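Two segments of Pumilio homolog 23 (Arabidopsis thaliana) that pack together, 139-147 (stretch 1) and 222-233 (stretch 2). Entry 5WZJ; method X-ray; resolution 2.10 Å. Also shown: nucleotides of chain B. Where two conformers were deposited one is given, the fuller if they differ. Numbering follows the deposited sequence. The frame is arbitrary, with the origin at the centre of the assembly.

Stretch 1 139-147: PLDMMCNCY
Stretch 2 (222-233) YLQVDQYSSLVL

The two stretches meet in a compact, nearly perpendicular helix-helix contact that is held by apolar and CH-pi packing and one water bridge, with no direct hydrogen bond across it. The evidence begins with the axes: helix 140-144 and helix 227-233 approach to 8.0 Å, with 93° between their N-to-C directions. The crossing is tight where Met-143 faces Ser-229, whose CA atoms lie 4.8 Å apart. Ser-229 CB lies 4.1 Å from Met-143 CB, and the serine's OG is taken up by Leu-223 O. In all, 478 Å² is buried, summed over both sides.

Met-143 gives up the most area, 106 Å². Its CA-to-CB bond runs sideways, and the m, t, p rotamer (-66°, 173°, 69°) places Met-143 CE 4.1 Å from Leu-223 CD1 and 4.2 Å from Leu-233 CD2. The long, unbranched thioether lets one methyl touch both leucines. Both leucines are m, t, and each brings its end nearer although its CB points sideways. Leu-140, also m, t, extends the apolar patch, with Leu-140 CD2 3.8 Å from Leu-223 CD1. Leu-223 is shared further: its CD2 lies 3.7 Å from Cys-144 SG, the sulfur (chi1 -64°, m) also standing 3.9 Å from Ser-229 CB.

The backbones come close without bonding. Met-143 O is 3.2 Å from Ser-229 N, but the angle is poor, and that amide already donates to Asp-226 OD1 at 3.0 Å with an angle of 161°. Val-232, with chi1 173° (t) and CB directed toward stretch 1, adds CG2 at 3.9 Å from Met-143 O.

Asp-226 (phi/psi -90/126, chi1 180°) is the N-cap of helix 227-233. Besides the Ser-229 bond, its OD1 accepts a weak one from Tyr-228 N at 2.8 Å (125°). Its CB points toward stretch 1, and the same carboxylate reaches the partner: Asp-226 OD1 lies 3.6 Å from Cys-144 CA, and a water donates to Asp-226 OD2 at 2.6 Å and to Cys-144 O at 2.5 Å. Ser-229 (chi1 55°, p) fastens the preceding turn, its OG donating to Leu-223 O at 2.7 Å.

Tyr-228 closes the other part of the contact. With CB toward stretch 1 and chi1 -74° (m), chi2 -63°, it presents a ring face to Cys-146: Cys-146 CA sits 3.5 Å from the centroid of the Tyr-228 ring, only 3° off the normal, and Cys-146 CB is 3.4 Å from Tyr-228 CZ. Cys-146 has chi1 54° (p) in the conformer given; Cys-146 SG is oblique, 5.5 Å from the Tyr-228 centroid and 30° off the normal. Asn-145 (phi/psi -87/135, chi1 179°) caps the next turn, OD1 accepting a weak bond from Tyr-147 N at 2.9 Å.

Two residues with no part in the contact bind the nucleotides: Tyr-147 OH donates to G11 OP1 at 2.5 Å, and Gln-227 OE1 accepts from A8 O2' at 2.5 Å.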

ATOM      1  N   PRO A 139     -18.549  15.452 -17.363  1.00 13.85           N
ATOM      2  CA  PRO A 139     -17.913  14.460 -16.481  1.00 14.45           C
ATOM      3  C   PRO A 139     -18.178  14.587 -14.988  1.00 16.45           C
ATOM      4  O   PRO A 139     -17.894  13.641 -14.243  1.00 16.67           O
ATOM      5  CB  PRO A 139     -16.423  14.676 -16.757  1.00 15.06           C
ATOM      6  CG  PRO A 139     -16.333  16.199 -16.959  1.00 17.74           C
ATOM      7  CD  PRO A 139     -17.617  16.548 -17.729  1.00 11.20           C
ATOM      8  N   LEU A 140     -18.701  15.723 -14.521  1.00 12.14           N
ATOM      9  CA  LEU A 140     -18.569  16.045 -13.103  1.00 12.12           C
ATOM     10  C   LEU A 140     -19.487  15.201 -12.216  1.00 15.28           C
ATOM     11  O   LEU A 140     -19.091  14.804 -11.117  1.00 14.33           O
ATOM     12  CB  LEU A 140     -18.810  17.541 -12.883  1.00 15.31           C
ATOM     13  CG  LEU A 140     -17.759  18.480 -13.505  1.00 17.24           C
ATOM     14  CD1 LEU A 140     -18.105  19.936 -13.209  1.00 17.94           C
ATOM     15  CD2 LEU A 140     -16.343  18.158 -12.990  1.00 14.19           C
ATOM     16  N   ASP A 141     -20.724  14.940 -12.639  1.00 11.87           N
ATOM     17  CA  ASP A 141     -21.562  14.081 -11.805  1.00 13.35           C
ATOM     18  C   ASP A 141     -21.062  12.630 -11.808  1.00 13.19           C
ATOM     19  O   ASP A 141     -21.131  11.952 -10.775  1.00 13.91           O
ATOM     20  CB  ASP A 141     -23.026  14.196 -12.246  1.00 17.19           C
ATOM     21  CG  ASP A 141     -23.539  15.616 -12.102  1.00 20.52           C
ATOM     22  OD1 ASP A 141     -23.689  16.061 -10.951  1.00 19.28           O
ATOM     23  OD2 ASP A 141     -23.736  16.306 -13.127  1.00 21.01           O
ATOM     24  N   MET A 142     -20.497  12.161 -12.923  1.00 16.41           N
ATOM     25  CA  MET A 142     -19.925  10.811 -12.941  1.00 15.71           C
ATOM     26  C   MET A 142     -18.733  10.696 -11.990  1.00 13.25           C
ATOM     27  O   MET A 142     -18.573   9.679 -11.301  1.00 14.82           O
ATOM     28  CB  MET A 142     -19.512  10.447 -14.369  1.00 13.63           C
ATOM     29  CG  MET A 142     -19.109   8.987 -14.539  1.00 15.32           C
ATOM     30  SD  MET A 142     -18.547   8.673 -16.227  1.00 20.60           S
ATOM     31  CE  MET A 142     -18.015   6.965 -16.121  1.00 25.12           C
ATOM     32  N   MET A 143     -17.878  11.722 -11.951  1.00 12.24           N
ATOM     33  CA  MET A 143     -16.725  11.705 -11.058  1.00 14.24           C
ATOM     34  C   MET A 143     -17.156  11.612  -9.608  1.00 19.56           C
ATOM     35  O   MET A 143     -16.520  10.921  -8.812  1.00 16.18           O
ATOM     36  CB  MET A 143     -15.879  12.966 -11.252  1.00 15.50           C
ATOM     37  CG  MET A 143     -15.224  13.068 -12.618  1.00 19.23           C
ATOM     38  SD  MET A 143     -14.404  14.663 -12.909  1.00 17.95           S
ATOM     39  CE  MET A 143     -13.033  14.582 -11.767  1.00 12.49           C
ATOM     40  N   CYS A 144     -18.232  12.309  -9.246  1.00 16.84           N
ATOM     41  CA  CYS A 144     -18.713  12.355  -7.873  1.00 17.43           C
ATOM     42  C   CYS A 144     -19.663  11.218  -7.532  1.00 18.83           C
ATOM     43  O   CYS A 144     -20.082  11.107  -6.379  1.00 16.58           O
ATOM     44  CB  CYS A 144     -19.401  13.699  -7.611  1.00 17.35           C
ATOM     45  SG  CYS A 144     -18.239  15.066  -7.748  1.00 17.59           S
ATOM     46  N   ASN A 145     -19.989  10.363  -8.494  1.00 15.01           N
ATOM     47  CA  ASN A 145     -20.980   9.312  -8.293  1.00 15.10           C
ATOM     48  C   ASN A 145     -20.294   8.082  -7.708  1.00 16.48           C
ATOM     49  O   ASN A 145     -19.228   7.685  -8.181  1.00 16.65           O
ATOM     50  CB  ASN A 145     -21.649   8.977  -9.630  1.00 14.16           C
ATOM     51  CG  ASN A 145     -22.671   7.871  -9.508  1.00 19.85           C
ATOM     52  OD1 ASN A 145     -22.362   6.691  -9.709  1.00 18.34           O
ATOM     53  ND2 ASN A 145     -23.892   8.246  -9.168  1.00 18.81           N
ATOM     54  N   CYS A 146     -20.901   7.472  -6.677  1.00 15.99           N
ATOM     55  CA  CYS A 146     -20.236   6.347  -6.027  0.61 19.16           C
ATOM     56  C   CYS A 146     -19.916   5.237  -7.028  1.00 22.12           C
ATOM     57  O   CYS A 146     -18.814   4.682  -7.004  1.00 28.65           O
ATOM     58  CB  CYS A 146     -21.067   5.819  -4.849  0.61 25.09           C
ATOM     59  SG  CYS A 146     -22.779   5.365  -5.158  0.61 28.46           S
ATOM     60  N   TYR A 147     -20.840   4.928  -7.941  1.00 16.70           N
ATOM     61  CA  TYR A 147     -20.561   3.867  -8.911  1.00 16.23           C
ATOM     62  C   TYR A 147     -19.708   4.379 -10.070  1.00 15.03           C
ATOM     63  O   TYR A 147     -18.752   3.715 -10.481  1.00 16.27           O
ATOM     64  CB  TYR A 147     -21.876   3.260  -9.422  1.00 13.60           C
ATOM     65  CG  TYR A 147     -22.878   3.016  -8.299  1.00 19.79           C
ATOM     66  CD1 TYR A 147     -22.683   1.994  -7.382  1.00 16.86           C
ATOM     67  CD2 TYR A 147     -23.996   3.832  -8.142  1.00 21.82           C
ATOM     68  CE1 TYR A 147     -23.583   1.774  -6.341  1.00 20.02           C
ATOM     69  CE2 TYR A 147     -24.907   3.620  -7.111  1.00 16.54           C
ATOM     70  CZ  TYR A 147     -24.682   2.592  -6.209  1.00 20.77           C
ATOM     71  OH  TYR A 147     -25.564   2.356  -5.178  1.00 23.59           O
ATOM     72  N   TYR A 222     -14.675  21.998  -5.007  1.00 19.34           N
ATOM     73  CA  TYR A 222     -15.510  20.989  -4.383  1.00 18.02           C
ATOM     74  C   TYR A 222     -15.211  19.578  -4.869  1.00 15.99           C
ATOM     75  O   TYR A 222     -15.472  18.626  -4.128  1.00 14.75           O
ATOM     76  CB  TYR A 222     -16.985  21.383  -4.547  1.00 21.45           C
ATOM     77  CG  TYR A 222     -17.176  22.609  -3.665  1.00 35.55           C
ATOM     78  CD1 TYR A 222     -17.258  22.473  -2.275  1.00 40.44           C
ATOM     79  CD2 TYR A 222     -17.144  23.904  -4.200  1.00 25.95           C
ATOM     80  CE1 TYR A 222     -17.376  23.580  -1.445  1.00 41.27           C
ATOM     81  CE2 TYR A 222     -17.260  25.021  -3.377  1.00 34.92           C
ATOM     82  CZ  TYR A 222     -17.374  24.852  -1.996  1.00 44.00           C
ATOM     83  OH  TYR A 222     -17.494  25.954  -1.168  1.00 41.35           O
ATOM     84  N   LEU A 223     -14.606  19.417  -6.050  1.00 13.30           N
ATOM     85  CA  LEU A 223     -14.034  18.111  -6.383  1.00 16.74           C
ATOM     86  C   LEU A 223     -12.967  17.707  -5.367  1.00 16.50           C
ATOM     87  O   LEU A 223     -12.800  16.516  -5.079  1.00 16.27           O
ATOM     88  CB  LEU A 223     -13.453  18.134  -7.801  1.00 12.68           C
ATOM     89  CG  LEU A 223     -14.430  18.348  -8.976  1.00 13.32           C
ATOM     90  CD1 LEU A 223     -13.671  18.348 -10.298  1.00 15.25           C
ATOM     91  CD2 LEU A 223     -15.556  17.307  -9.021  1.00 12.69           C
ATOM     92  N   GLN A 224     -12.249  18.694  -4.809  1.00 13.44           N
ATOM     93  CA  GLN A 224     -11.202  18.436  -3.822  1.00 14.07           C
ATOM     94  C   GLN A 224     -11.739  17.697  -2.601  1.00 16.93           C
ATOM     95  O   GLN A 224     -11.037  16.866  -2.011  1.00 17.59           O
ATOM     96  CB  GLN A 224     -10.573  19.766  -3.372  1.00  9.96           C
ATOM     97  CG  GLN A 224      -9.617  20.409  -4.364  1.00 18.20           C
ATOM     98  CD  GLN A 224      -9.085  21.741  -3.856  1.00 19.94           C
ATOM     99  OE1 GLN A 224      -9.498  22.224  -2.803  1.00 16.50           O
ATOM    100  NE2 GLN A 224      -8.178  22.341  -4.606  1.00 13.72           N
ATOM    101  N   VAL A 225     -12.970  18.005  -2.189  1.00 15.75           N
ATOM    102  CA  VAL A 225     -13.519  17.513  -0.929  1.00 18.26           C
ATOM    103  C   VAL A 225     -14.643  16.513  -1.154  1.00 21.55           C
ATOM    104  O   VAL A 225     -15.284  16.069  -0.196  1.00 19.59           O
ATOM    105  CB  VAL A 225     -13.987  18.669  -0.017  1.00 19.06           C
ATOM    106  CG1 VAL A 225     -12.797  19.567   0.371  1.00 20.38           C
ATOM    107  CG2 VAL A 225     -15.077  19.493  -0.702  1.00 20.82           C
ATOM    108  N   ASP A 226     -14.900  16.133  -2.392  1.00 16.76           N
ATOM    109  CA  ASP A 226     -15.848  15.061  -2.642  1.00 20.60           C
ATOM    110  C   ASP A 226     -15.078  13.752  -2.658  1.00 18.01           C
ATOM    111  O   ASP A 226     -14.097  13.614  -3.395  1.00 16.13           O
ATOM    112  CB  ASP A 226     -16.587  15.262  -3.964  1.00 18.23           C
ATOM    113  CG  ASP A 226     -17.568  14.150  -4.244  1.00 21.93           C
ATOM    114  OD1 ASP A 226     -17.143  13.075  -4.731  1.00 19.23           O
ATOM    115  OD2 ASP A 226     -18.767  14.357  -3.980  1.00 19.42           O
ATOM    116  N   GLN A 227     -15.519  12.798  -1.840  1.00 14.56           N
ATOM    117  CA  GLN A 227     -14.783  11.545  -1.714  1.00 23.37           C
ATOM    118  C   GLN A 227     -14.592  10.868  -3.063  1.00 18.21           C
ATOM    119  O   GLN A 227     -13.504  10.364  -3.370  1.00 13.82           O
ATOM    120  CB  GLN A 227     -15.511  10.607  -0.752  1.00 18.49           C
ATOM    121  CG  GLN A 227     -15.031   9.192  -0.841  1.00 25.34           C
ATOM    122  CD  GLN A 227     -15.572   8.348   0.292  1.00 30.44           C
ATOM    123  OE1 GLN A 227     -15.488   8.727   1.456  1.00 30.68           O
ATOM    124  NE2 GLN A 227     -16.137   7.210  -0.043  1.00 36.31           N
ATOM    125  N   TYR A 228     -15.635  10.848  -3.886  1.00 13.01           N
ATOM    126  CA  TYR A 228     -15.557  10.050  -5.098  1.00 13.21           C
ATOM    127  C   TYR A 228     -14.745  10.748  -6.188  1.00 16.34           C
ATOM    128  O   TYR A 228     -13.982  10.094  -6.903  1.00 17.21           O
ATOM    129  CB  TYR A 228     -16.976   9.676  -5.540  1.00 13.09           C
ATOM    130  CG  TYR A 228     -17.513   8.594  -4.616  1.00 18.54           C
ATOM    131  CD1 TYR A 228     -16.896   7.354  -4.569  1.00 16.70           C
ATOM    132  CD2 TYR A 228     -18.589   8.830  -3.750  1.00 21.11           C
ATOM    133  CE1 TYR A 228     -17.350   6.354  -3.718  1.00 25.42           C
ATOM    134  CE2 TYR A 228     -19.048   7.831  -2.876  1.00 20.42           C
ATOM    135  CZ  TYR A 228     -18.418   6.595  -2.876  1.00 26.90           C
ATOM    136  OH  TYR A 228     -18.837   5.581  -2.049  1.00 35.68           O
ATOM    137  N   SER A 229     -14.852  12.068  -6.322  1.00 13.32           N
ATOM    138  CA  SER A 229     -13.981  12.722  -7.301  1.00  7.80           C
ATOM    139  C   SER A 229     -12.532  12.729  -6.813  1.00 13.36           C
ATOM    140  O   SER A 229     -11.601  12.616  -7.623  1.00 13.98           O
ATOM    141  CB  SER A 229     -14.465  14.154  -7.591  1.00  6.99           C
ATOM    142  OG  SER A 229     -14.574  14.898  -6.383  1.00 15.34           O
ATOM    143  N   SER A 230     -12.315  12.848  -5.497  1.00 11.27           N
ATOM    144  CA  SER A 230     -10.949  12.783  -4.986  1.00 14.54           C
ATOM    145  C   SER A 230     -10.308  11.442  -5.334  1.00 14.50           C
ATOM    146  O   SER A 230      -9.159  11.390  -5.789  1.00 15.48           O
ATOM    147  CB  SER A 230     -10.944  13.019  -3.476  1.00 15.99           C
ATOM    148  OG  SER A 230      -9.679  12.729  -2.924  1.00 18.82           O
ATOM    149  N   LEU A 231     -11.069  10.352  -5.176  1.00 14.80           N
ATOM    150  CA  LEU A 231     -10.592   9.017  -5.529  1.00 15.55           C
ATOM    151  C   LEU A 231     -10.234   8.909  -7.012  1.00 16.12           C
ATOM    152  O   LEU A 231      -9.225   8.288  -7.367  1.00 14.94           O
ATOM    153  CB  LEU A 231     -11.655   7.978  -5.153  1.00 12.02           C
ATOM    154  CG  LEU A 231     -11.693   7.634  -3.661  1.00 13.65           C
ATOM    155  CD1 LEU A 231     -13.030   6.978  -3.287  1.00 11.80           C
ATOM    156  CD2 LEU A 231     -10.526   6.710  -3.350  1.00 12.64           C
ATOM    157  N   VAL A 232     -11.066   9.475  -7.889  1.00 14.19           N
ATOM    158  CA  VAL A 232     -10.749   9.501  -9.316  1.00 10.55           C
ATOM    159  C   VAL A 232      -9.432  10.236  -9.551  1.00 12.74           C
ATOM    160  O   VAL A 232      -8.541   9.744 -10.254  1.00 15.41           O
ATOM    161  CB  VAL A 232     -11.901  10.149 -10.108  1.00 11.06           C
ATOM    162  CG1 VAL A 232     -11.494  10.336 -11.582  1.00 12.63           C
ATOM    163  CG2 VAL A 232     -13.186   9.293 -10.001  1.00  8.13           C
ATOM    164  N   LEU A 233      -9.289  11.422  -8.962  1.00 12.27           N
ATOM    165  CA  LEU A 233      -8.086  12.216  -9.196  1.00 15.42           C
ATOM    166  C   LEU A 233      -6.843  11.560  -8.592  1.00 14.57           C
ATOM    167  O   LEU A 233      -5.747  11.696  -9.147  1.00 13.37           O
ATOM    168  CB  LEU A 233      -8.270  13.627  -8.641  1.00 14.38           C
ATOM    169  CG  LEU A 233      -9.318  14.492  -9.364  1.00 20.19           C
ATOM    170  CD1 LEU A 233      -9.439  15.845  -8.694  1.00 19.37           C
ATOM    171  CD2 LEU A 233      -8.960  14.670 -10.808  1.00 23.67           C
TER
ATOM    172  P     A B   8     -12.618   6.288   8.579  1.00 28.48           P
ATOM    173  OP1   A B   8     -14.079   6.386   8.813  1.00 29.81           O
ATOM    174  OP2   A B   8     -11.892   5.058   8.947  1.00 30.04           O
ATOM    175  O5'   A B   8     -12.302   6.534   7.046  1.00 28.47           O
ATOM    176  C5'   A B   8     -12.563   5.537   6.086  1.00 37.36           C
ATOM    177  C4'   A B   8     -13.439   6.112   5.015  1.00 38.77           C
ATOM    178  O4'   A B   8     -12.692   7.098   4.254  1.00 25.30           O
ATOM    179  C3'   A B   8     -13.961   5.120   3.988  1.00 37.83           C
ATOM    180  O3'   A B   8     -15.165   4.512   4.447  1.00 46.17           O
ATOM    181  C2'   A B   8     -14.182   5.995   2.774  1.00 35.60           C
ATOM    182  O2'   A B   8     -15.406   6.694   2.964  1.00 24.90           O
ATOM    183  C1'   A B   8     -13.023   7.001   2.896  1.00 26.85           C
ATOM    184  N9    A B   8     -11.787   6.630   2.166  1.00 22.12           N
ATOM    185  C8    A B   8     -10.953   5.537   2.303  1.00 20.42           C
ATOM    186  N7    A B   8      -9.908   5.560   1.495  1.00 22.40           N
ATOM    187  C5    A B   8     -10.036   6.752   0.801  1.00 19.43           C
ATOM    188  C6    A B   8      -9.258   7.389  -0.189  1.00 18.03           C
ATOM    189  N6    A B   8      -8.128   6.912  -0.724  1.00 15.32           N
ATOM    190  N1    A B   8      -9.700   8.585  -0.649  1.00 17.09           N
ATOM    191  C2    A B   8     -10.828   9.117  -0.158  1.00 18.60           C
ATOM    192  N3    A B   8     -11.639   8.612   0.765  1.00 14.55           N
ATOM    193  C4    A B   8     -11.176   7.424   1.218  1.00 17.82           C
ATOM    194  P     C B   9     -15.549   2.991   4.061  1.00 40.39           P
ATOM    195  OP1   C B   9     -16.740   2.619   4.865  1.00 40.21           O
ATOM    196  OP2   C B   9     -14.341   2.125   4.096  1.00 33.19           O
ATOM    197  O5'   C B   9     -15.962   3.078   2.518  1.00 34.78           O
ATOM    198  C5'   C B   9     -17.064   3.860   2.064  1.00 25.20           C
ATOM    199  C4'   C B   9     -17.209   3.725   0.567  1.00 24.19           C
ATOM    200  O4'   C B   9     -16.058   4.297  -0.084  1.00 24.02           O
ATOM    201  C3'   C B   9     -17.311   2.286   0.055  1.00 23.32           C
ATOM    202  O3'   C B   9     -18.672   1.976  -0.179  1.00 24.40           O
ATOM    203  C2'   C B   9     -16.477   2.245  -1.237  1.00 38.53           C
ATOM    204  O2'   C B   9     -17.306   2.114  -2.387  1.00 55.60           O
ATOM    205  C1'   C B   9     -15.770   3.611  -1.267  1.00 21.89           C
ATOM    206  N1    C B   9     -14.305   3.509  -1.425  1.00 20.16           N
ATOM    207  C2    C B   9     -13.838   3.586  -2.730  1.00 19.29           C
ATOM    208  O2    C B   9     -14.692   3.736  -3.626  1.00 19.11           O
ATOM    209  N3    C B   9     -12.502   3.505  -2.962  1.00 21.15           N
ATOM    210  C4    C B   9     -11.659   3.340  -1.943  1.00 19.19           C
ATOM    211  N4    C B   9     -10.352   3.256  -2.208  1.00 21.00           N
ATOM    212  C5    C B   9     -12.125   3.259  -0.589  1.00 20.72           C
ATOM    213  C6    C B   9     -13.446   3.345  -0.372  1.00 19.78           C
ATOM    214  P     G B  11     -24.908  -0.671  -3.288  1.00 24.51           P
ATOM    215  OP1   G B  11     -25.221   0.780  -3.309  1.00 27.78           O
ATOM    216  OP2   G B  11     -25.007  -1.442  -2.027  1.00 19.16           O
ATOM    217  O5'   G B  11     -25.857  -1.294  -4.391  1.00 29.25           O
ATOM    218  C5'   G B  11     -26.147  -2.684  -4.451  1.00 25.79           C
ATOM    219  C4'   G B  11     -26.712  -3.018  -5.811  1.00 21.06           C
ATOM    220  O4'   G B  11     -25.603  -3.272  -6.717  1.00 18.06           O
ATOM    221  C3'   G B  11     -27.612  -4.251  -5.881  1.00 24.54           C
ATOM    222  O3'   G B  11     -28.583  -4.072  -6.921  1.00 20.94           O
ATOM    223  C2'   G B  11     -26.642  -5.331  -6.315  1.00 21.87           C
ATOM    224  O2'   G B  11     -27.258  -6.440  -6.934  1.00 22.19           O
ATOM    225  C1'   G B  11     -25.751  -4.550  -7.290  1.00 19.00           C
ATOM    226  N9    G B  11     -24.435  -5.168  -7.476  1.00 21.00           N
ATOM    227  C8    G B  11     -23.452  -5.357  -6.521  1.00 17.02           C
ATOM    228  N7    G B  11     -22.411  -6.012  -6.985  1.00 18.28           N
ATOM    229  C5    G B  11     -22.730  -6.276  -8.316  1.00 17.11           C
ATOM    230  C6    G B  11     -22.000  -6.954  -9.324  1.00 16.38           C
ATOM    231  O6    G B  11     -20.885  -7.476  -9.234  1.00 20.11           O
ATOM    232  N1    G B  11     -22.707  -7.011 -10.530  1.00 16.05           N
ATOM    233  C2    G B  11     -23.955  -6.462 -10.744  1.00 16.09           C
ATOM    234  N2    G B  11     -24.479  -6.600 -11.978  1.00 15.07           N
ATOM    235  N3    G B  11     -24.646  -5.821  -9.813  1.00 14.86           N
ATOM    236  C4    G B  11     -23.984  -5.771  -8.633  1.00 20.17           C
HETATM  237  O   HOH W   1     -20.398  12.293  -4.195  1.00 26.26           O